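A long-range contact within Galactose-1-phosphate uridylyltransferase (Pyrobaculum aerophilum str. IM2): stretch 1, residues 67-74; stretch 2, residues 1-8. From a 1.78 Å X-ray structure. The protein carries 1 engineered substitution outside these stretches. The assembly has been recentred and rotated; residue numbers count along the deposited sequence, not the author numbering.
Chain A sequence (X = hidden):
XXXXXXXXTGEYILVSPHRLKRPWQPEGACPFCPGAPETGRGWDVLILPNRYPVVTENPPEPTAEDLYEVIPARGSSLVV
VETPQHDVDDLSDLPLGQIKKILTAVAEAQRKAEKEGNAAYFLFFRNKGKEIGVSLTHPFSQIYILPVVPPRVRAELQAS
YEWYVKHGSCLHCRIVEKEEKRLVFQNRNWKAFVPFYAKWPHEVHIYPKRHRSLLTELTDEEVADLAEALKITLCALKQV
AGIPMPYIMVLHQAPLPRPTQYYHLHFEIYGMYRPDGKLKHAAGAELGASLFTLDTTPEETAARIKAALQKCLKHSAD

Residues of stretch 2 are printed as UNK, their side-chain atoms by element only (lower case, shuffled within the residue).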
# COMPACT_ATOMS: atom_id res chain seq x y z
N LEU A 67 -8.36 20.32 14.06
CA LEU A 67 -8.65 18.91 14.45
C LEU A 67 -7.46 17.99 14.19
O LEU A 67 -7.65 16.79 14.43
CB LEU A 67 -9.84 18.32 13.67
CG LEU A 67 -11.19 18.98 13.87
CD1 LEU A 67 -12.02 18.84 12.61
CD2 LEU A 67 -11.93 18.42 15.08
N TYR A 68 -6.32 18.50 13.68
CA TYR A 68 -5.28 17.66 13.03
C TYR A 68 -3.92 17.87 13.67
O TYR A 68 -3.60 19.04 14.09
CB TYR A 68 -5.17 17.94 11.53
CG TYR A 68 -6.46 17.72 10.81
CD1 TYR A 68 -7.07 16.48 10.74
CD2 TYR A 68 -7.14 18.80 10.27
CE1 TYR A 68 -8.30 16.31 10.12
CE2 TYR A 68 -8.36 18.64 9.65
CZ TYR A 68 -8.94 17.39 9.55
OH TYR A 68 -10.15 17.28 8.93
N GLU A 69 -3.12 16.80 13.71
CA GLU A 69 -1.74 16.86 14.22
C GLU A 69 -0.79 17.09 13.05
O GLU A 69 -0.86 16.33 12.06
CB GLU A 69 -1.35 15.58 14.95
CG GLU A 69 -2.16 15.41 16.23
CD GLU A 69 -1.77 14.12 16.95
OE1 GLU A 69 -0.69 14.11 17.60
OE2 GLU A 69 -2.48 13.12 16.76
N VAL A 70 0.09 18.07 13.18
CA VAL A 70 1.13 18.31 12.14
C VAL A 70 2.47 18.42 12.87
O VAL A 70 2.50 18.99 13.97
CB VAL A 70 0.81 19.56 11.29
CG1 VAL A 70 1.85 19.77 10.20
CG2 VAL A 70 -0.58 19.46 10.69
N ILE A 71 3.53 17.85 12.30
CA ILE A 71 4.86 17.92 12.96
C ILE A 71 5.90 18.40 11.94
O ILE A 71 5.70 18.17 10.73
CB ILE A 71 5.25 16.57 13.59
CG1 ILE A 71 5.43 15.47 12.54
CG2 ILE A 71 4.26 16.16 14.67
CD1 ILE A 71 6.17 14.27 13.06
N PRO A 72 6.97 19.03 12.42
CA PRO A 72 7.99 19.53 11.51
C PRO A 72 8.63 18.37 10.74
O PRO A 72 8.86 17.32 11.30
CB PRO A 72 9.02 20.20 12.44
CG PRO A 72 8.19 20.65 13.61
CD PRO A 72 7.19 19.53 13.78
N ALA A 73 8.86 18.60 9.45
CA ALA A 73 9.49 17.64 8.50
C ALA A 73 11.00 17.67 8.73
O ALA A 73 11.80 17.94 7.81
CB ALA A 73 9.12 17.98 7.10
N ARG A 74 11.39 17.33 9.95
CA ARG A 74 12.79 17.40 10.42
C ARG A 74 13.48 16.05 10.20
O ARG A 74 12.99 15.04 10.75
CB ARG A 74 12.81 17.77 11.91
CG ARG A 74 14.19 17.83 12.55
CD ARG A 74 15.16 18.69 11.78
NE ARG A 74 16.48 18.76 12.42
CZ ARG A 74 16.77 19.54 13.44
NH1 ARG A 74 15.84 20.32 13.96
NH2 ARG A 74 17.97 19.53 13.96
N UNK A 1 5.54 22.86 3.81
CA UNK A 1 6.23 21.55 3.94
C UNK A 1 6.13 21.07 5.39
O UNK A 1 6.63 21.77 6.28
s UNK A 1 10.20 20.69 4.09
c UNK A 1 10.93 19.10 3.68
c UNK A 1 8.46 20.37 3.75
c UNK A 1 7.70 21.66 3.55
N UNK A 2 5.48 19.92 5.60
CA UNK A 2 5.30 19.39 6.98
C UNK A 2 4.90 17.91 6.93
O UNK A 2 4.66 17.37 5.84
o UNK A 2 2.80 22.17 6.32
c UNK A 2 2.82 19.94 7.09
o UNK A 2 1.62 20.71 5.21
c UNK A 2 2.38 21.02 6.14
c UNK A 2 4.20 20.17 7.69
N UNK A 3 4.85 17.27 8.10
CA UNK A 3 4.37 15.86 8.18
C UNK A 3 2.96 15.89 8.77
O UNK A 3 2.83 16.28 9.95
c UNK A 3 5.33 14.98 9.00
c UNK A 3 7.69 14.03 9.13
c UNK A 3 4.72 13.60 9.21
c UNK A 3 6.72 14.90 8.37
N UNK A 4 1.95 15.57 7.96
CA UNK A 4 0.56 15.52 8.47
C UNK A 4 0.25 14.12 8.96
O UNK A 4 0.88 13.14 8.51
c UNK A 4 -1.67 19.91 4.67
n UNK A 4 -0.84 19.16 5.37
n UNK A 4 -2.91 19.50 4.43
n UNK A 4 -1.27 21.08 4.22
c UNK A 4 -0.40 16.02 7.38
c UNK A 4 -0.07 17.39 6.82
c UNK A 4 -1.15 17.87 5.89
N UNK A 5 -0.72 13.99 9.87
CA UNK A 5 -1.09 12.68 10.42
C UNK A 5 -2.57 12.42 10.14
O UNK A 5 -3.40 13.30 10.34
n UNK A 5 -0.24 10.19 16.07
c UNK A 5 -0.96 10.18 14.78
c UNK A 5 -1.01 11.28 12.54
c UNK A 5 -0.48 11.32 13.94
c UNK A 5 -0.75 12.60 11.90
N UNK A 6 -2.83 11.23 9.61
CA UNK A 6 -4.22 10.74 9.38
C UNK A 6 -4.82 10.45 10.75
O UNK A 6 -4.31 9.63 11.50
c UNK A 6 -5.58 9.00 8.11
o UNK A 6 -6.41 8.94 9.02
c UNK A 6 -4.20 9.54 8.44
o UNK A 6 -5.78 8.67 6.91
N UNK A 7 -5.90 11.12 11.15
CA UNK A 7 -6.42 10.93 12.51
C UNK A 7 -7.24 9.63 12.67
O UNK A 7 -7.56 9.29 13.78
c UNK A 7 -7.25 12.19 12.69
c UNK A 7 -6.65 12.12 10.37
c UNK A 7 -7.81 12.45 11.30
N UNK A 8 -7.47 8.91 11.57
CA UNK A 8 -8.15 7.59 11.59
C UNK A 8 -7.17 6.43 11.55
O UNK A 8 -7.50 5.34 12.03
c UNK A 8 -10.26 8.59 10.66
c UNK A 8 -9.22 7.52 10.49
c UNK A 8 -10.36 9.63 9.76
c UNK A 8 -11.32 10.60 9.92
c UNK A 8 -12.13 9.52 11.89
c UNK A 8 -12.20 10.56 10.99
c UNK A 8 -11.16 8.55 11.73
O HOH W 1 7.88 21.35 8.67
O HOH W 2 -4.31 14.40 12.63

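Position 1 carries three carbons and one sulfur in an unbranched chain, the sulfur lying between the second and third carbons. Its terminal carbon lies 4.0 Å from CB of Ala 73. A thioether of this kind is Met 1, fully extended with all three chi angles t.

At position 2, three carbons follow in a row and the third holds two oxygens. The second carbon of the chain lies 3.3 Å from CG1 of Val 70, while the acid end leads away from stretch 1. This is Glu 2.

Position 3 has four carbons, forked at the first, with one arm two carbons long. The forked carbon sits 3.6 Å from CG1 of Ile 71, and the first carbon of the longer arm lies 4.1 Å from CB of Ala 73, so one side chain serves two apolar neighbours. A beta-branched chain of that shape is Ile 3.

Position 4 shows three carbons, a nitrogen, then a carbon bearing two more nitrogens. It shares a face of the sheet with Val 70, but touches it lightly, its second carbon 4.4 Å from CG2 of Val 70. The guanidinium makes it Arg 4. Within its own stretch NE makes a salt bridge to OE2 of Glu 2 at 2.9 Å, and its other nitrogens are also bonded elsewhere in the structure.

Position 5 has four carbons in a row ending in a nitrogen, which lies 3.8 Å from OE2 of Glu 69. It is Lys 5, all-t, and the pair is a long salt bridge at a partly exposed site.

Position 6 has two carbons, the second with two oxygens, and it points away and makes no contact with stretch 1: Asp 6. Its OD1 accepts a hydrogen bond from the backbone N of position 8, at 2.8 Å.

At position 7, three carbons close a ring onto the backbone nitrogen. The middle carbon of the three meets the edge of the Tyr 68 ring, 4.1 Å from CE1. The closed ring defines Pro 7.

Position 8 bears one carbon and a six-carbon ring without oxygen, out of contact with stretch 1, so it is Phe 8.

The contact works as a short antiparallel pairing with side chains fitted around it. Ile 3 N to Ile 71 O and Ile 71 N to Ile 3 O, both 2.9 Å and nearly straight, fix the register; Lys 5 N to Glu 69 O, 3.2 Å, adds a weak bond. Waters complete the pairing: the oxygen of water 1 lies 2.7 Å from Met 1 O and 3.0 Å from Ala 73 N, and that of water 2, 2.7 Å from Lys 5 O and 2.9 Å from Glu 69 N, supplies the return link of that pair. The rule is economical: backbone sets alignment, apolar groups fill, and water bridges where direct bonds are lacking.

Stretch 2 1-8: MEIRKDPF
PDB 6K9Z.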